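Local coordinates for protein transcriptional regulator AefR (Pseudomonas syringae pv. tomato, PDB 3CDL) that probably binds operator DNA as a dimeric TetR-family transcriptional regulator, pairing a helix-turn-helix head with a helical C-terminal domain, at residues B[94-107]-B[167-179]. Residues are numbered along the deposited sequence; the frame is centred on the assembly and turned at random.
Sequences MRNLTDSSFLDLAR and AFWPQVTFNAALL
F168 pushes its ring into the angle between F102 and A106: its CE1 lies 3.7 Å from A106 CB and 3.8 Å from F102 CE1, and the two phenylalanine side chains cross at about a right angle. With CG anti to the backbone N (chi1 -178°), the torsion brings the ring up against A106 and F102, while V172 CG2 rests on one face, offset toward the rim, and also meets A106. L103 runs antiparallel alongside F168, its CD2 3.7 Å from Q171 CB. Farther along, A167 CB touches both M94 SE and L97 CD2, and T98 CG2 meets L178 CG at 3.8 Å.

F102 and A106 also touch L64 of helix 53-64, which follows the predicted DNA-binding motif, whereas W169 stacks on W169 of the second subunit.

At the other end, R107 lays its guanidinium almost parallel to the N175 amide, 8° between planes, with N175 ND2 over one face. NH1 comes 2.6 Å from Q171 O at the guanidinium edge. The Q171 amide is spent close to home, NE2 bonding A177 O and F166 O.

The grip across the segments is thus mainly apolar; the salt bridge from R107 NH2 to D104 OD1 stays within one helix, where it probably steadies the guanidinium beside N175.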
loop_
_atom_site.group_PDB
_atom_site.type_symbol
_atom_site.label_atom_id
_atom_site.label_comp_id
_atom_site.label_asym_id
_atom_site.label_seq_id
_atom_site.Cartn_x
_atom_site.Cartn_y
_atom_site.Cartn_z
HETATM N N MSE B 94 2.684 3.841 15.480
HETATM C CA MSE B 94 3.937 3.225 15.060
HETATM C C MSE B 94 4.241 1.935 15.837
HETATM O O MSE B 94 4.744 0.968 15.278
HETATM C CB MSE B 94 5.093 4.216 15.167
HETATM C CG MSE B 94 6.465 3.644 14.801
HETATM SE SE MSE B 94 6.581 2.944 12.932
HETATM C CE MSE B 94 6.452 4.647 11.990
ATOM N N ARG B 95 3.935 1.920 17.125
ATOM C CA ARG B 95 4.140 0.721 17.936
ATOM C C ARG B 95 3.229 -0.444 17.460
ATOM O O ARG B 95 3.601 -1.625 17.557
ATOM C CB ARG B 95 3.924 1.046 19.428
ATOM C CG ARG B 95 4.993 1.985 20.055
ATOM C CD ARG B 95 4.806 2.110 21.582
ATOM N NE ARG B 95 4.122 3.345 21.986
ATOM C CZ ARG B 95 4.731 4.455 22.420
ATOM N NH1 ARG B 95 6.059 4.525 22.539
ATOM N NH2 ARG B 95 4.003 5.515 22.737
ATOM N N ASN B 96 2.052 -0.100 16.935
ATOM C CA ASN B 96 1.112 -1.096 16.427
ATOM C C ASN B 96 1.566 -1.688 15.086
ATOM O O ASN B 96 1.487 -2.895 14.868
ATOM C CB ASN B 96 -0.318 -0.519 16.343
ATOM C CG ASN B 96 -0.875 -0.127 17.707
ATOM O OD1 ASN B 96 -0.902 -0.928 18.650
ATOM N ND2 ASN B 96 -1.326 1.111 17.816
ATOM N N LEU B 97 2.055 -0.828 14.205
ATOM C CA LEU B 97 2.671 -1.247 12.937
ATOM C C LEU B 97 3.928 -2.108 13.124
ATOM O O LEU B 97 4.302 -2.861 12.221
ATOM C CB LEU B 97 3.083 -0.014 12.133
ATOM C CG LEU B 97 2.195 0.791 11.181
ATOM C CD1 LEU B 97 0.727 0.883 11.576
ATOM C CD2 LEU B 97 2.816 2.184 11.030
ATOM N N THR B 98 4.606 -1.968 14.263
ATOM C CA THR B 98 5.895 -2.623 14.423
ATOM C C THR B 98 5.704 -3.875 15.250
ATOM O O THR B 98 6.516 -4.216 16.111
ATOM C CB THR B 98 6.981 -1.675 15.017
ATOM O OG1 THR B 98 6.865 -0.376 14.426
ATOM C CG2 THR B 98 8.367 -2.202 14.712
ATOM N N ASP B 99 4.581 -4.534 14.993
ATOM C CA ASP B 99 4.225 -5.800 15.614
ATOM C C ASP B 99 4.107 -6.846 14.493
ATOM O O ASP B 99 3.243 -6.739 13.633
ATOM C CB ASP B 99 2.901 -5.648 16.381
ATOM C CG ASP B 99 2.477 -6.935 17.086
ATOM O OD1 ASP B 99 2.128 -7.924 16.393
ATOM O OD2 ASP B 99 2.499 -6.964 18.344
ATOM N N SER B 100 4.985 -7.845 14.505
ATOM C CA SER B 100 5.026 -8.868 13.452
ATOM C C SER B 100 3.773 -9.779 13.351
ATOM O O SER B 100 3.490 -10.326 12.290
ATOM C CB SER B 100 6.289 -9.721 13.592
ATOM O OG SER B 100 6.244 -10.443 14.804
ATOM N N SER B 101 3.039 -9.949 14.445
ATOM C CA SER B 101 1.790 -10.701 14.398
ATOM C C SER B 101 0.696 -9.867 13.705
ATOM O O SER B 101 -0.205 -10.413 13.058
ATOM C CB SER B 101 1.376 -11.178 15.807
ATOM O OG SER B 101 1.297 -10.102 16.735
ATOM N N PHE B 102 0.804 -8.547 13.812
ATOM C CA PHE B 102 -0.086 -7.646 13.095
ATOM C C PHE B 102 0.277 -7.608 11.604
ATOM O O PHE B 102 -0.592 -7.687 10.742
ATOM C CB PHE B 102 -0.048 -6.255 13.736
ATOM C CG PHE B 102 -0.837 -5.215 13.002
ATOM C CD1 PHE B 102 -0.274 -4.503 11.943
ATOM C CD2 PHE B 102 -2.147 -4.924 13.378
ATOM C CE1 PHE B 102 -1.005 -3.555 11.264
ATOM C CE2 PHE B 102 -2.880 -3.953 12.686
ATOM C CZ PHE B 102 -2.300 -3.276 11.633
ATOM N N LEU B 103 1.563 -7.501 11.294
ATOM C CA LEU B 103 1.979 -7.518 9.894
ATOM C C LEU B 103 1.521 -8.777 9.191
ATOM O O LEU B 103 1.068 -8.721 8.050
ATOM C CB LEU B 103 3.487 -7.324 9.751
ATOM C CG LEU B 103 3.914 -5.874 10.026
ATOM C CD1 LEU B 103 5.409 -5.809 10.158
ATOM C CD2 LEU B 103 3.384 -4.832 8.984
ATOM N N ASP B 104 1.627 -9.902 9.883
ATOM C CA ASP B 104 1.144 -11.182 9.382
ATOM C C ASP B 104 -0.335 -11.191 9.016
ATOM O O ASP B 104 -0.689 -11.598 7.926
ATOM C CB ASP B 104 1.458 -12.286 10.383
ATOM C CG ASP B 104 2.930 -12.633 10.400
ATOM O OD1 ASP B 104 3.670 -11.972 9.646
ATOM O OD2 ASP B 104 3.347 -13.543 11.160
ATOM N N LEU B 105 -1.186 -10.745 9.933
ATOM C CA LEU B 105 -2.606 -10.645 9.678
ATOM C C LEU B 105 -2.850 -9.727 8.478
ATOM O O LEU B 105 -3.576 -10.082 7.546
ATOM C CB LEU B 105 -3.307 -10.100 10.920
ATOM C CG LEU B 105 -4.684 -9.437 10.782
ATOM C CD1 LEU B 105 -5.746 -10.430 11.093
ATOM C CD2 LEU B 105 -4.787 -8.297 11.734
ATOM N N ALA B 106 -2.235 -8.547 8.518
ATOM C CA ALA B 106 -2.320 -7.587 7.451
ATOM C C ALA B 106 -2.011 -8.240 6.105
ATOM O O ALA B 106 -2.765 -8.066 5.139
ATOM C CB ALA B 106 -1.370 -6.458 7.718
ATOM N N ARG B 107 -0.906 -8.988 6.057
ATOM C CA ARG B 107 -0.500 -9.683 4.840
ATOM C C ARG B 107 -1.583 -10.640 4.335
ATOM O O ARG B 107 -2.052 -10.527 3.195
ATOM C CB ARG B 107 0.787 -10.454 5.070
ATOM C CG ARG B 107 2.006 -9.804 4.488
ATOM C CD ARG B 107 3.262 -10.614 4.800
ATOM N NE ARG B 107 3.516 -10.676 6.249
ATOM C CZ ARG B 107 4.490 -10.007 6.870
ATOM N NH1 ARG B 107 5.322 -9.241 6.172
ATOM N NH2 ARG B 107 4.649 -10.114 8.188
ATOM N N ALA B 167 6.592 1.871 7.428
ATOM C CA ALA B 167 6.399 0.880 8.460
ATOM C C ALA B 167 5.225 -0.067 8.183
ATOM O O ALA B 167 4.879 -0.914 9.025
ATOM C CB ALA B 167 6.254 1.564 9.805
ATOM N N PHE B 168 4.599 0.046 7.019
ATOM C CA PHE B 168 3.508 -0.876 6.739
ATOM C C PHE B 168 3.632 -1.540 5.374
ATOM O O PHE B 168 3.998 -2.722 5.308
ATOM C CB PHE B 168 2.167 -0.214 6.968
ATOM C CG PHE B 168 1.005 -1.123 6.754
ATOM C CD1 PHE B 168 0.641 -2.063 7.737
ATOM C CD2 PHE B 168 0.254 -1.042 5.575
ATOM C CE1 PHE B 168 -0.443 -2.917 7.543
ATOM C CE2 PHE B 168 -0.815 -1.883 5.364
ATOM C CZ PHE B 168 -1.178 -2.823 6.363
ATOM N N TRP B 169 3.358 -0.801 4.297
ATOM C CA TRP B 169 3.508 -1.336 2.946
ATOM C C TRP B 169 4.810 -2.095 2.614
ATOM O O TRP B 169 4.731 -3.195 2.103
ATOM C CB TRP B 169 3.210 -0.263 1.908
ATOM C CG TRP B 169 1.789 0.233 2.041
ATOM C CD1 TRP B 169 1.384 1.499 2.377
ATOM C CD2 TRP B 169 0.598 -0.531 1.847
ATOM N NE1 TRP B 169 -0.005 1.575 2.395
ATOM C CE2 TRP B 169 -0.509 0.339 2.081
ATOM C CE3 TRP B 169 0.349 -1.871 1.522
ATOM C CZ2 TRP B 169 -1.845 -0.090 1.972
ATOM C CZ3 TRP B 169 -0.989 -2.304 1.420
ATOM C CH2 TRP B 169 -2.062 -1.412 1.636
ATOM N N PRO B 170 6.011 -1.520 2.866
ATOM C CA PRO B 170 7.187 -2.364 2.621
ATOM C C PRO B 170 7.129 -3.733 3.280
ATOM O O PRO B 170 7.553 -4.723 2.687
ATOM C CB PRO B 170 8.339 -1.523 3.191
ATOM C CG PRO B 170 7.912 -0.123 2.893
ATOM C CD PRO B 170 6.419 -0.153 3.265
ATOM N N GLN B 171 6.583 -3.790 4.489
ATOM C CA GLN B 171 6.580 -5.028 5.241
ATOM C C GLN B 171 5.512 -6.004 4.715
ATOM O O GLN B 171 5.732 -7.228 4.646
ATOM C CB GLN B 171 6.380 -4.744 6.736
ATOM C CG GLN B 171 7.579 -4.100 7.414
ATOM C CD GLN B 171 7.709 -2.600 7.119
ATOM O OE1 GLN B 171 6.787 -1.985 6.620
ATOM N NE2 GLN B 171 8.869 -2.026 7.425
ATOM N N VAL B 172 4.369 -5.439 4.331
ATOM C CA VAL B 172 3.233 -6.212 3.873
ATOM C C VAL B 172 3.500 -6.680 2.449
ATOM O O VAL B 172 3.152 -7.790 2.081
ATOM C CB VAL B 172 1.895 -5.385 3.972
ATOM C CG1 VAL B 172 0.828 -5.902 3.014
ATOM C CG2 VAL B 172 1.370 -5.356 5.389
ATOM N N THR B 173 4.137 -5.854 1.638
ATOM C CA THR B 173 4.249 -6.179 0.215
ATOM C C THR B 173 5.552 -6.886 -0.133
ATOM O O THR B 173 5.570 -7.757 -0.993
ATOM C CB THR B 173 3.988 -4.942 -0.708
ATOM O OG1 THR B 173 4.971 -3.937 -0.447
ATOM C CG2 THR B 173 2.647 -4.337 -0.403
ATOM N N PHE B 174 6.634 -6.530 0.544
ATOM C CA PHE B 174 7.958 -7.055 0.185
ATOM C C PHE B 174 8.597 -7.870 1.297
ATOM O O PHE B 174 9.758 -8.259 1.191
ATOM C CB PHE B 174 8.901 -5.900 -0.209
ATOM C CG PHE B 174 8.486 -5.168 -1.463
ATOM C CD1 PHE B 174 8.486 -5.818 -2.705
ATOM C CD2 PHE B 174 8.105 -3.821 -1.411
ATOM C CE1 PHE B 174 8.100 -5.143 -3.873
ATOM C CE2 PHE B 174 7.710 -3.141 -2.582
ATOM C CZ PHE B 174 7.712 -3.811 -3.809
ATOM N N ASN B 175 7.839 -8.142 2.354
ATOM C CA ASN B 175 8.412 -8.625 3.625
ATOM C C ASN B 175 9.696 -7.891 3.959
ATOM O O ASN B 175 10.767 -8.491 4.053
ATOM C CB ASN B 175 8.616 -10.140 3.634
ATOM C CG ASN B 175 7.525 -10.874 4.407
ATOM O OD1 ASN B 175 6.544 -11.348 3.824
ATOM N ND2 ASN B 175 7.688 -10.960 5.727
ATOM N N ALA B 176 9.581 -6.572 4.092
ATOM C CA ALA B 176 10.683 -5.757 4.584
ATOM C C ALA B 176 10.813 -5.936 6.089
ATOM O O ALA B 176 9.868 -6.332 6.769
ATOM C CB ALA B 176 10.468 -4.317 4.226
ATOM N N ALA B 177 12.004 -5.681 6.609
ATOM C CA ALA B 177 12.259 -5.777 8.042
ATOM C C ALA B 177 11.393 -4.759 8.803
ATOM O O ALA B 177 10.883 -3.790 8.216
ATOM C CB ALA B 177 13.735 -5.547 8.315
ATOM N N LEU B 178 11.198 -4.988 10.096
ATOM C CA LEU B 178 10.622 -3.967 10.958
ATOM C C LEU B 178 11.559 -2.746 10.942
ATOM O O LEU B 178 12.748 -2.879 10.633
ATOM C CB LEU B 178 10.435 -4.515 12.376
ATOM C CG LEU B 178 9.128 -5.278 12.699
ATOM C CD1 LEU B 178 8.261 -5.539 11.456
ATOM C CD2 LEU B 178 9.348 -6.573 13.501
ATOM N N LEU B 179 11.041 -1.554 11.226
ATOM C CA LEU B 179 11.943 -0.420 11.443
ATOM C C LEU B 179 12.634 -0.549 12.789
ATOM O O LEU B 179 11.997 -0.912 13.781
ATOM C CB LEU B 179 11.206 0.912 11.367
ATOM C CG LEU B 179 10.452 1.197 10.061
ATOM C CD1 LEU B 179 9.670 2.497 10.162
ATOM C CD2 LEU B 179 11.433 1.220 8.886
#